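PDB 4APM: apical membrane antigen 1 from Babesia divergens, which probably acts as an adhesin on the parasite surface, taking part in the moving junction through which the parasite invades its host cell. Local coordinates for residues 50-55 and 207-212; 216-221 and 346-351; 223-228 and 357-362. All coordinates share one frame; numbering follows the deposited sequence.

Contact 1. Residues 50-55 and 207-212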
ATOM      1  N   LYS A  50      -4.559  -8.480   5.850  1.00 20.30           N
ATOM      2  CA  LYS A  50      -4.758  -9.448   4.779  1.00 22.88           C
ATOM      3  C   LYS A  50      -3.919  -9.177   3.492  1.00 24.20           C
ATOM      4  O   LYS A  50      -3.753 -10.074   2.642  1.00 24.40           O
ATOM      5  CB  LYS A  50      -6.247  -9.562   4.451  1.00 25.90           C
ATOM      6  CG  LYS A  50      -7.069 -10.292   5.525  1.00 26.77           C
ATOM      7  CD  LYS A  50      -8.554 -10.359   5.182  1.00 28.02           C
ATOM      8  CE  LYS A  50      -9.111  -8.962   4.884  1.00 36.55           C
ATOM      9  NZ  LYS A  50     -10.603  -8.830   4.981  1.00 33.76           N
ATOM     10  N   CYS A  51      -3.340  -7.977   3.400  1.00 21.43           N
ATOM     11  CA  CYS A  51      -2.399  -7.630   2.363  1.00 20.92           C
ATOM     12  C   CYS A  51      -0.968  -7.586   2.922  1.00 21.25           C
ATOM     13  O   CYS A  51      -0.735  -7.067   4.011  1.00 19.67           O
ATOM     14  CB  CYS A  51      -2.745  -6.273   1.798  1.00 22.11           C
ATOM     15  SG  CYS A  51      -4.364  -6.213   1.018  1.00 28.65           S
ATOM     16  N   PRO A  52      -0.003  -8.131   2.162  1.00 20.55           N
ATOM     17  CA  PRO A  52       1.388  -7.833   2.479  1.00 18.92           C
ATOM     18  C   PRO A  52       1.659  -6.356   2.167  1.00 19.95           C
ATOM     19  O   PRO A  52       0.897  -5.732   1.410  1.00 20.25           O
ATOM     20  CB  PRO A  52       2.159  -8.744   1.509  1.00 21.82           C
ATOM     21  CG  PRO A  52       1.172  -9.088   0.386  1.00 21.59           C
ATOM     22  CD  PRO A  52      -0.170  -8.506   0.740  1.00 18.84           C
ATOM     23  N   VAL A  53       2.641  -5.774   2.845  1.00 20.19           N
ATOM     24  CA  VAL A  53       2.979  -4.363   2.701  1.00 21.48           C
ATOM     25  C   VAL A  53       4.397  -4.242   2.087  1.00 23.09           C
ATOM     26  O   VAL A  53       5.392  -4.580   2.730  1.00 23.28           O
ATOM     27  CB  VAL A  53       2.937  -3.664   4.084  1.00 19.51           C
ATOM     28  CG1 VAL A  53       3.202  -2.184   3.948  1.00 18.22           C
ATOM     29  CG2 VAL A  53       1.579  -3.906   4.777  1.00 21.84           C
ATOM     30  N   MET A  54       4.488  -3.822   0.832  1.00 23.22           N
ATOM     31  CA  MET A  54       5.791  -3.770   0.162  1.00 23.66           C
ATOM     32  C   MET A  54       6.643  -2.625   0.734  1.00 25.36           C
ATOM     33  O   MET A  54       6.131  -1.545   1.058  1.00 22.65           O
ATOM     34  CB  MET A  54       5.636  -3.584  -1.342  1.00 26.14           C
ATOM     35  CG  MET A  54       4.971  -4.732  -2.053  1.00 27.72           C
ATOM     36  SD  MET A  54       4.847  -4.427  -3.826  1.00 32.12           S
ATOM     37  CE  MET A  54       6.501  -4.836  -4.412  1.00 26.62           C
ATOM     38  N   GLY A  55       7.935  -2.875   0.891  1.00 23.66           N
ATOM     39  CA  GLY A  55       8.832  -1.824   1.322  1.00 25.14           C
ATOM     40  C   GLY A  55       8.753  -1.463   2.795  1.00 25.85           C
ATOM     41  O   GLY A  55       9.443  -0.540   3.237  1.00 25.93           O
ATOM     42  N   SER A 207       0.201 -13.729   9.118  1.00 25.09           N
ATOM     43  CA  SER A 207      -0.127 -15.064   8.624  1.00 25.40           C
ATOM     44  C   SER A 207      -1.512 -15.126   7.974  1.00 27.02           C
ATOM     45  O   SER A 207      -1.898 -16.149   7.441  1.00 29.34           O
ATOM     46  CB  SER A 207      -0.044 -16.055   9.758  1.00 26.87           C
ATOM     47  OG  SER A 207      -1.104 -15.824  10.673  1.00 33.85           O
ATOM     48  N   ARG A 208      -2.239 -14.015   7.971  1.00 27.15           N
ATOM     49  CA  ARG A 208      -3.557 -14.001   7.375  1.00 27.11           C
ATOM     50  C   ARG A 208      -3.594 -13.402   5.988  1.00 27.64           C
ATOM     51  O   ARG A 208      -4.655 -13.134   5.450  1.00 28.40           O
ATOM     52  CB  ARG A 208      -4.526 -13.306   8.303  1.00 32.53           C
ATOM     53  CG  ARG A 208      -4.769 -14.183   9.504  1.00 37.35           C
ATOM     54  CD  ARG A 208      -5.508 -13.510  10.619  1.00 42.18           C
ATOM     55  NE  ARG A 208      -5.315 -14.340  11.802  1.00 55.06           N
ATOM     56  CZ  ARG A 208      -5.954 -14.179  12.952  1.00 55.86           C
ATOM     57  NH1 ARG A 208      -6.854 -13.209  13.095  1.00 54.74           N
ATOM     58  NH2 ARG A 208      -5.709 -15.017  13.947  1.00 58.90           N
ATOM     59  N   VAL A 209      -2.424 -13.224   5.395  1.00 28.29           N
ATOM     60  CA  VAL A 209      -2.329 -12.713   4.046  1.00 25.89           C
ATOM     61  C   VAL A 209      -3.132 -13.577   3.088  1.00 30.24           C
ATOM     62  O   VAL A 209      -2.999 -14.808   3.066  1.00 30.42           O
ATOM     63  CB  VAL A 209      -0.857 -12.544   3.621  1.00 26.33           C
ATOM     64  CG1 VAL A 209      -0.714 -12.501   2.089  1.00 23.13           C
ATOM     65  CG2 VAL A 209      -0.296 -11.280   4.293  1.00 22.48           C
ATOM     66  N   ASP A 210      -4.071 -12.920   2.422  1.00 30.54           N
ATOM     67  CA  ASP A 210      -4.840 -13.469   1.315  1.00 32.11           C
ATOM     68  C   ASP A 210      -3.940 -14.269   0.323  1.00 34.36           C
ATOM     69  O   ASP A 210      -2.952 -13.729  -0.200  1.00 32.90           O
ATOM     70  CB  ASP A 210      -5.551 -12.281   0.610  1.00 29.50           C
ATOM     71  CG  ASP A 210      -6.669 -12.727  -0.307  1.00 32.36           C
ATOM     72  OD1 ASP A 210      -6.706 -13.931  -0.645  1.00 31.54           O
ATOM     73  OD2 ASP A 210      -7.508 -11.882  -0.691  1.00 29.32           O
ATOM     74  N   LYS A 211      -4.267 -15.547   0.081  1.00 34.15           N
ATOM     75  CA  LYS A 211      -3.593 -16.332  -0.957  1.00 32.38           C
ATOM     76  C   LYS A 211      -3.644 -15.582  -2.284  1.00 31.86           C
ATOM     77  O   LYS A 211      -2.761 -15.735  -3.151  1.00 31.21           O
ATOM     78  CB  LYS A 211      -4.250 -17.713  -1.177  1.00 36.75           C
ATOM     79  CG  LYS A 211      -4.812 -18.429   0.045  1.00 42.31           C
ATOM     80  CD  LYS A 211      -3.755 -18.703   1.086  1.00 48.97           C
ATOM     81  CE  LYS A 211      -3.332 -20.160   1.128  1.00 45.40           C
ATOM     82  NZ  LYS A 211      -2.494 -20.334   2.350  1.00 40.31           N
ATOM     83  N   LYS A 212      -4.713 -14.827  -2.474  1.00 28.18           N
ATOM     84  CA  LYS A 212      -4.894 -14.084  -3.701  1.00 30.43           C
ATOM     85  C   LYS A 212      -4.553 -12.602  -3.496  1.00 31.88           C
ATOM     86  O   LYS A 212      -5.104 -11.732  -4.167  1.00 31.36           O
ATOM     87  CB  LYS A 212      -6.308 -14.279  -4.242  1.00 30.30           C
ATOM     88  CG  LYS A 212      -6.554 -15.710  -4.716  1.00 38.38           C
ATOM     89  CD  LYS A 212      -7.989 -16.171  -4.477  1.00 48.56           C
ATOM     90  CE  LYS A 212      -8.909 -15.801  -5.641  1.00 56.91           C
ATOM     91  NZ  LYS A 212     -10.306 -16.315  -5.463  1.00 57.81           N
TER
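An Asx turn at Asp210, just ahead of helix 213-216, abuts the chain at Lys50 as it leads into strand 53-54. Asp210 N donates to Lys50 O at 2.9 Å with an N-H...O angle of 148°, in the carbonyl plane and on a lone pair. The same oxygen takes a CA-H...O contact from Val209, whose CA lies 3.3 Å from Lys50 O, and Asp210 CB rests against it as well. Val209 packs with both methyls. Its CG1 is anti to the backbone N (chi1 159°), which sets CG2 beside that N and brings it 3.8 Å from Pro52 N, over the peptide that follows Cys51; CG1 reaches the ring at Pro52 CD at 4.3 Å. Beyond the pair, Val209 and Pro52 both touch helix 125-134, through Ala130 and Val126. Further out, Lys50 CG lies 3.7 Å from Arg208 O, while the lysine amine turns off to Lys23 O. The Asp210 carboxylate is held at both oxygens: Lys212 N meets OD1 at 2.8 Å from well above the carboxylate plane, and OD2 is bonded by Asn216. The N-H of Lys212, the residue just before the helix, and the amide of Asn216 would be expected to favour the ionised acid. Cys51 points its CB away from 207-212. The result is an Asx turn before helix 213-216 and a disulfide from Cys51 to Cys217 just after it, both joined to the loop ahead of strand 53-54, in what family resemblance suggests is the first, PAN-like domain of AMA1.

Contact 2. Residues 216-221 and 346-351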
ATOM      1  N   ASN A 216      -6.316  -9.139  -5.085  1.00 28.47           N
ATOM      2  CA  ASN A 216      -7.323  -8.606  -4.142  1.00 29.87           C
ATOM      3  C   ASN A 216      -6.858  -7.348  -3.395  1.00 29.94           C
ATOM      4  O   ASN A 216      -7.641  -6.695  -2.717  1.00 32.71           O
ATOM      5  CB  ASN A 216      -7.714  -9.690  -3.128  1.00 30.60           C
ATOM      6  CG  ASN A 216      -8.666 -10.729  -3.711  1.00 32.53           C
ATOM      7  OD1 ASN A 216      -9.315 -10.489  -4.724  1.00 39.48           O
ATOM      8  ND2 ASN A 216      -8.783 -11.868  -3.047  1.00 30.33           N
ATOM      9  N   CYS A 217      -5.560  -7.079  -3.465  1.00 29.62           N
ATOM     10  CA  CYS A 217      -4.916  -5.994  -2.718  1.00 31.43           C
ATOM     11  C   CYS A 217      -4.352  -5.018  -3.745  1.00 28.78           C
ATOM     12  O   CYS A 217      -3.926  -5.444  -4.816  1.00 29.61           O
ATOM     13  CB  CYS A 217      -3.758  -6.570  -1.891  1.00 26.90           C
ATOM     14  SG  CYS A 217      -4.234  -7.610  -0.498  1.00 30.23           S
ATOM     15  N   PRO A 218      -4.313  -3.715  -3.419  1.00 29.90           N
ATOM     16  CA  PRO A 218      -3.761  -2.753  -4.377  1.00 29.34           C
ATOM     17  C   PRO A 218      -2.227  -2.698  -4.306  1.00 29.91           C
ATOM     18  O   PRO A 218      -1.677  -1.750  -3.759  1.00 29.06           O
ATOM     19  CB  PRO A 218      -4.346  -1.420  -3.878  1.00 29.67           C
ATOM     20  CG  PRO A 218      -4.425  -1.610  -2.388  1.00 27.63           C
ATOM     21  CD  PRO A 218      -4.875  -3.036  -2.227  1.00 29.66           C
ATOM     22  N   MET A 219      -1.551  -3.669  -4.916  1.00 27.81           N
ATOM     23  CA  MET A 219      -0.098  -3.811  -4.763  1.00 27.66           C
ATOM     24  C   MET A 219       0.705  -2.881  -5.660  1.00 28.69           C
ATOM     25  O   MET A 219       1.884  -2.657  -5.407  1.00 25.35           O
ATOM     26  CB  MET A 219       0.339  -5.268  -4.994  1.00 27.08           C
ATOM     27  CG  MET A 219      -0.386  -6.275  -4.094  1.00 25.60           C
ATOM     28  SD  MET A 219      -0.296  -5.863  -2.323  1.00 24.18           S
ATOM     29  CE  MET A 219       1.461  -5.748  -2.095  1.00 18.65           C
ATOM     30  N   TYR A 220       0.063  -2.290  -6.669  1.00 28.09           N
ATOM     31  CA  TYR A 220       0.815  -1.490  -7.637  1.00 29.11           C
ATOM     32  C   TYR A 220       0.279  -0.090  -7.838  1.00 25.71           C
ATOM     33  O   TYR A 220      -0.925   0.102  -8.015  1.00 27.25           O
ATOM     34  CB  TYR A 220       0.971  -2.235  -8.980  1.00 32.64           C
ATOM     35  CG  TYR A 220       1.376  -3.678  -8.783  1.00 35.02           C
ATOM     36  CD1 TYR A 220       2.647  -4.008  -8.316  1.00 41.53           C
ATOM     37  CD2 TYR A 220       0.450  -4.700  -8.931  1.00 40.16           C
ATOM     38  CE1 TYR A 220       2.995  -5.327  -8.059  1.00 42.72           C
ATOM     39  CE2 TYR A 220       0.790  -6.026  -8.679  1.00 44.38           C
ATOM     40  CZ  TYR A 220       2.059  -6.330  -8.250  1.00 43.81           C
ATOM     41  OH  TYR A 220       2.385  -7.649  -7.990  1.00 55.93           O
ATOM     42  N   PRO A 221       1.189   0.902  -7.877  1.00 23.88           N
ATOM     43  CA  PRO A 221       0.785   2.211  -8.369  1.00 23.62           C
ATOM     44  C   PRO A 221       0.036   2.074  -9.722  1.00 26.50           C
ATOM     45  O   PRO A 221       0.434   1.258 -10.569  1.00 26.31           O
ATOM     46  CB  PRO A 221       2.128   2.939  -8.564  1.00 21.18           C
ATOM     47  CG  PRO A 221       3.056   2.261  -7.619  1.00 21.30           C
ATOM     48  CD  PRO A 221       2.643   0.815  -7.667  1.00 20.98           C
ATOM     49  N   THR A 346      -0.766   3.480  -2.978  1.00 21.24           N
ATOM     50  CA  THR A 346      -1.375   3.126  -1.700  1.00 20.25           C
ATOM     51  C   THR A 346      -0.312   2.719  -0.672  1.00 22.63           C
ATOM     52  O   THR A 346       0.843   2.406  -1.050  1.00 19.38           O
ATOM     53  CB  THR A 346      -2.436   2.006  -1.814  1.00 19.48           C
ATOM     54  OG1 THR A 346      -1.788   0.744  -1.820  1.00 22.70           O
ATOM     55  CG2 THR A 346      -3.303   2.130  -3.071  1.00 17.53           C
ATOM     56  N   ALA A 347      -0.691   2.779   0.612  1.00 18.20           N
ATOM     57  CA  ALA A 347       0.218   2.453   1.703  1.00 20.98           C
ATOM     58  C   ALA A 347       0.668   0.971   1.703  1.00 21.39           C
ATOM     59  O   ALA A 347       1.659   0.634   2.368  1.00 19.24           O
ATOM     60  CB  ALA A 347      -0.413   2.802   3.055  1.00 17.16           C
ATOM     61  N   VAL A 348      -0.055   0.072   1.027  1.00 19.16           N
ATOM     62  CA  VAL A 348       0.407  -1.344   1.059  1.00 20.98           C
ATOM     63  C   VAL A 348       1.277  -1.703  -0.134  1.00 23.04           C
ATOM     64  O   VAL A 348       2.066  -2.666  -0.075  1.00 24.01           O
ATOM     65  CB  VAL A 348      -0.735  -2.379   1.181  1.00 21.11           C
ATOM     66  CG1 VAL A 348      -1.546  -2.155   2.446  1.00 21.46           C
ATOM     67  CG2 VAL A 348      -1.627  -2.340  -0.035  1.00 19.72           C
ATOM     68  N   GLY A 349       1.141  -0.908  -1.202  1.00 22.07           N
ATOM     69  CA  GLY A 349       1.683  -1.242  -2.506  1.00 22.65           C
ATOM     70  C   GLY A 349       3.099  -0.736  -2.691  1.00 23.93           C
ATOM     71  O   GLY A 349       3.622   0.029  -1.881  1.00 23.11           O
ATOM     72  N   SER A 350       3.709  -1.152  -3.783  1.00 22.85           N
ATOM     73  CA  SER A 350       5.027  -0.686  -4.117  1.00 24.43           C
ATOM     74  C   SER A 350       5.173   0.848  -4.048  1.00 21.43           C
ATOM     75  O   SER A 350       4.301   1.587  -4.506  1.00 22.92           O
ATOM     76  CB  SER A 350       5.421  -1.167  -5.512  1.00 23.68           C
ATOM     77  OG  SER A 350       6.797  -0.862  -5.679  1.00 25.79           O
ATOM     78  N   PRO A 351       6.280   1.320  -3.490  1.00 21.16           N
ATOM     79  CA  PRO A 351       6.654   2.747  -3.568  1.00 21.66           C
ATOM     80  C   PRO A 351       7.277   3.211  -4.916  1.00 25.88           C
ATOM     81  O   PRO A 351       7.602   4.404  -5.063  1.00 29.89           O
ATOM     82  CB  PRO A 351       7.720   2.873  -2.464  1.00 20.82           C
ATOM     83  CG  PRO A 351       8.382   1.516  -2.439  1.00 19.60           C
ATOM     84  CD  PRO A 351       7.242   0.533  -2.676  1.00 19.89           C
TER
HETATM   85  O   HOH W   1      -0.591   0.678  -4.500  1.00 30.49           O
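Met219 and Gly349 bring two irregular segments together, their CA atoms only 3.9 Å apart. Pro218 centres an inverse gamma turn, after which Met219 O accepts from Ser350 N at 2.9 Å; the N-H...O angle is 161°, with the donor tilted 34° out of the carbonyl plane. Gly349 has no CB, and this lets Met219 O come within 3.2 Å of Gly349 CA while Pro218 O lies close to the same carbon. The Pro218 ring fits against Thr346 and Val348 and crosses each side chain at about a right angle: Pro218 CG is 3.6 Å from Thr346 OG1 and 3.7 Å from Val348 CG2. Thr346 OG1 stands between its own backbone N and carbonyl carbon (chi1 83°), where the N-H groups of Val348 and Gly349 both reach it weakly. A water ties it to the facing segment, donating to Pro218 O at 2.8 Å and pairing with Thr346 OG1. Met219 starts out away from 346-351, but bends at chi2 and chi3 bring its end back, with CE 3.7 Å from Val348 O. Further along, Pro221 CG lies 3.4 Å from Ser350 O. Ser350 OG bonds instead to Asp355 and Leu352 N, and Lys195 NZ takes the carbonyls of Ala347 and Gly349. The chain after helix 213-216 thus meets the chain leaving strand 342-346, two irregular segments held by one backbone bond with a proline ring against Thr346 and Val348, probably where the two PAN-like domains of AMA1 adjoin.

Contact 3. Residues 223-228 and 357-362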
ATOM      1  N   LYS A 223      -0.498   3.860 -13.092  1.00 29.65           N
ATOM      2  CA  LYS A 223       0.120   4.909 -13.922  1.00 30.29           C
ATOM      3  C   LYS A 223      -0.965   5.734 -14.572  1.00 28.15           C
ATOM      4  O   LYS A 223      -2.039   5.216 -14.848  1.00 29.82           O
ATOM      5  CB  LYS A 223       1.017   4.281 -14.999  1.00 30.70           C
ATOM      6  CG  LYS A 223       1.828   5.284 -15.790  1.00 34.57           C
ATOM      7  CD  LYS A 223       2.910   4.615 -16.632  1.00 36.24           C
ATOM      8  CE  LYS A 223       2.397   3.385 -17.358  1.00 39.87           C
ATOM      9  NZ  LYS A 223       3.368   2.885 -18.375  1.00 44.15           N
ATOM     10  N   ASP A 224      -0.706   7.031 -14.730  1.00 29.60           N
ATOM     11  CA  ASP A 224      -1.620   7.973 -15.410  1.00 29.06           C
ATOM     12  C   ASP A 224      -2.974   8.104 -14.730  1.00 29.61           C
ATOM     13  O   ASP A 224      -3.990   8.309 -15.402  1.00 31.41           O
ATOM     14  CB  ASP A 224      -1.806   7.594 -16.882  1.00 28.82           C
ATOM     15  CG  ASP A 224      -0.504   7.565 -17.639  1.00 31.68           C
ATOM     16  OD1 ASP A 224       0.307   8.507 -17.518  1.00 36.49           O
ATOM     17  OD2 ASP A 224      -0.263   6.572 -18.321  1.00 36.33           O
ATOM     18  N   ALA A 225      -2.991   7.981 -13.402  1.00 31.27           N
ATOM     19  CA  ALA A 225      -4.261   7.929 -12.645  1.00 28.52           C
ATOM     20  C   ALA A 225      -4.266   8.855 -11.460  1.00 27.79           C
ATOM     21  O   ALA A 225      -3.258   8.992 -10.747  1.00 27.79           O
ATOM     22  CB  ALA A 225      -4.557   6.505 -12.187  1.00 30.86           C
ATOM     23  N   ILE A 226      -5.431   9.442 -11.228  1.00 28.10           N
ATOM     24  CA  ILE A 226      -5.718  10.212 -10.041  1.00 28.64           C
ATOM     25  C   ILE A 226      -6.921   9.535  -9.382  1.00 31.85           C
ATOM     26  O   ILE A 226      -7.878   9.165 -10.069  1.00 29.08           O
ATOM     27  CB  ILE A 226      -6.157  11.638 -10.401  1.00 28.96           C
ATOM     28  CG1 ILE A 226      -5.028  12.407 -11.087  1.00 29.63           C
ATOM     29  CG2 ILE A 226      -6.690  12.380  -9.171  1.00 28.12           C
ATOM     30  CD1 ILE A 226      -5.507  13.692 -11.732  1.00 28.83           C
ATOM     31  N   PHE A 227      -6.851   9.347  -8.066  1.00 29.05           N
ATOM     32  CA  PHE A 227      -7.955   8.747  -7.290  1.00 27.79           C
ATOM     33  C   PHE A 227      -9.161   9.686  -7.214  1.00 26.48           C
ATOM     34  O   PHE A 227      -8.999  10.868  -6.933  1.00 24.82           O
ATOM     35  CB  PHE A 227      -7.492   8.476  -5.855  1.00 23.99           C
ATOM     36  CG  PHE A 227      -6.559   7.319  -5.723  1.00 24.37           C
ATOM     37  CD1 PHE A 227      -6.936   6.060  -6.166  1.00 22.11           C
ATOM     38  CD2 PHE A 227      -5.338   7.467  -5.064  1.00 20.25           C
ATOM     39  CE1 PHE A 227      -6.100   4.972  -6.008  1.00 20.93           C
ATOM     40  CE2 PHE A 227      -4.518   6.367  -4.874  1.00 22.40           C
ATOM     41  CZ  PHE A 227      -4.892   5.117  -5.359  1.00 19.59           C
ATOM     42  N   GLY A 228     -10.365   9.145  -7.379  1.00 26.78           N
ATOM     43  CA  GLY A 228     -11.576   9.947  -7.240  1.00 29.84           C
ATOM     44  C   GLY A 228     -12.728   9.212  -6.577  1.00 33.37           C
ATOM     45  O   GLY A 228     -12.648   8.008  -6.307  1.00 29.89           O
ATOM     46  N   VAL A 357       1.219  -0.261 -12.893  1.00 32.54           N
ATOM     47  CA  VAL A 357       0.343  -1.049 -13.682  1.00 33.32           C
ATOM     48  C   VAL A 357      -0.388   0.000 -14.508  1.00 36.93           C
ATOM     49  O   VAL A 357      -0.652   1.092 -14.006  1.00 38.27           O
ATOM     50  CB  VAL A 357      -0.581  -1.818 -12.700  1.00 34.20           C
ATOM     51  CG1 VAL A 357      -2.043  -1.406 -12.764  1.00 31.17           C
ATOM     52  CG2 VAL A 357      -0.327  -3.318 -12.752  1.00 28.44           C
ATOM     53  N   PRO A 358      -0.615  -0.263 -15.804  1.00 38.31           N
ATOM     54  CA  PRO A 358      -1.215   0.793 -16.630  1.00 37.21           C
ATOM     55  C   PRO A 358      -2.634   1.124 -16.197  1.00 37.52           C
ATOM     56  O   PRO A 358      -3.330   0.251 -15.671  1.00 40.20           O
ATOM     57  CB  PRO A 358      -1.223   0.174 -18.044  1.00 36.97           C
ATOM     58  CG  PRO A 358      -1.058  -1.298 -17.832  1.00 33.93           C
ATOM     59  CD  PRO A 358      -0.169  -1.402 -16.622  1.00 37.85           C
ATOM     60  N   PHE A 359      -3.057   2.375 -16.406  1.00 38.31           N
ATOM     61  CA  PHE A 359      -4.477   2.774 -16.274  1.00 37.50           C
ATOM     62  C   PHE A 359      -5.371   1.753 -17.009  1.00 42.76           C
ATOM     63  O   PHE A 359      -4.960   1.213 -18.041  1.00 44.01           O
ATOM     64  CB  PHE A 359      -4.692   4.198 -16.839  1.00 33.30           C
ATOM     65  CG  PHE A 359      -6.060   4.762 -16.554  1.00 29.15           C
ATOM     66  CD1 PHE A 359      -7.152   4.341 -17.277  1.00 30.93           C
ATOM     67  CD2 PHE A 359      -6.262   5.620 -15.489  1.00 29.97           C
ATOM     68  CE1 PHE A 359      -8.417   4.791 -16.976  1.00 32.10           C
ATOM     69  CE2 PHE A 359      -7.525   6.073 -15.169  1.00 33.09           C
ATOM     70  CZ  PHE A 359      -8.610   5.666 -15.924  1.00 35.09           C
ATOM     71  N   PRO A 360      -6.555   1.413 -16.445  1.00 44.17           N
ATOM     72  CA  PRO A 360      -7.337   0.388 -17.153  1.00 42.79           C
ATOM     73  C   PRO A 360      -8.192   0.978 -18.290  1.00 43.09           C
ATOM     74  O   PRO A 360      -9.345   1.361 -18.078  1.00 38.40           O
ATOM     75  CB  PRO A 360      -8.208  -0.220 -16.046  1.00 40.87           C
ATOM     76  CG  PRO A 360      -8.370   0.873 -15.049  1.00 38.73           C
ATOM     77  CD  PRO A 360      -7.108   1.702 -15.105  1.00 40.96           C
ATOM     78  N   CYS A 361      -7.606   1.030 -19.486  1.00 43.91           N
ATOM     79  CA  CYS A 361      -8.180   1.735 -20.639  1.00 42.97           C
ATOM     80  C   CYS A 361      -9.596   1.334 -20.953  1.00 43.58           C
ATOM     81  O   CYS A 361     -10.362   2.130 -21.488  1.00 45.35           O
ATOM     82  CB  CYS A 361      -7.317   1.507 -21.865  1.00 41.93           C
ATOM     83  SG  CYS A 361      -5.574   1.656 -21.474  1.00 49.41           S
ATOM     84  N   ASP A 362      -9.960   0.107 -20.609  1.00 43.79           N
ATOM     85  CA  ASP A 362     -11.289  -0.388 -20.942  1.00 46.65           C
ATOM     86  C   ASP A 362     -12.414   0.167 -20.064  1.00 47.09           C
ATOM     87  O   ASP A 362     -13.578  -0.051 -20.360  1.00 52.70           O
ATOM     88  CB  ASP A 362     -11.317  -1.919 -20.930  1.00 51.65           C
ATOM     89  CG  ASP A 362     -10.839  -2.500 -19.608  0.60 52.13           C
ATOM     90  OD1 ASP A 362      -9.819  -2.013 -19.070  0.60 51.75           O
ATOM     91  OD2 ASP A 362     -11.474  -3.456 -19.119  0.60 55.76           O
TER
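The CB of Phe359 points toward 223-228, and its side chain carries most of the apolar contact. CG is anti to the backbone N (chi1 -171°), and the ring meets Lys223 O and Ala225 CB edge-on, near its plane. Phe359 CB lies 3.5 Å from Lys223 O, and CD2 is 3.5 Å from Asp224 O, which approaches the ring obliquely. The methyl contact is looser, with Ala225 CB 3.8 Å from Phe359 CD2. One face is covered from within its own segment, where Pro360 CD sits 3.4 Å above the plane, offset toward the rim. Beside the aromatic, Lys223 N donates to Val357 O at 2.9 Å, a straight bond (167°) that comes in nearly along the C=O axis. Lys223 CB packs on that same carbonyl oxygen at 3.7 Å. The lysine chain runs extended through chi2, bends at chi3 and ends in a salt bridge with Glu407. Asp224 turns the corner with positive phi, and its carboxylate is satisfied at both oxygens, by Gly341 N and by Ser408 OG, which also accepts from Phe359 N. An aromatic ring set edge-on to the corner where the chain enters the strand, beside one backbone hydrogen bond, thus fastens the loop leading to the Cys361-Cys409 disulfide onto the strand that, as in other AMA1 structures, probably opens the second PAN-like domain.

In the fold
Starting from the N terminus, the chain first passes through 50-55, and contact 1 closes a loop of about 150 residues when 207-212 returns, complete before the others begin. The Cys51-Cys217 disulfide then carries it directly into contact 2, while Met54 packs on Ser350. Contacts 2 and 3 cross: 216-221 and 223-228 go out in succession, and 346-351 and 357-362 come back in the same order. They adjoin through Pro221 O and Val357 N. Contacts 1 and 3 do not touch, their centres about 23 Å apart. Contact 2 touches both, and lies between the five-stranded sheet of contact 1 and the seven-stranded sheet of contact 3, beside the end of strand 342-346 of the four-stranded sheet.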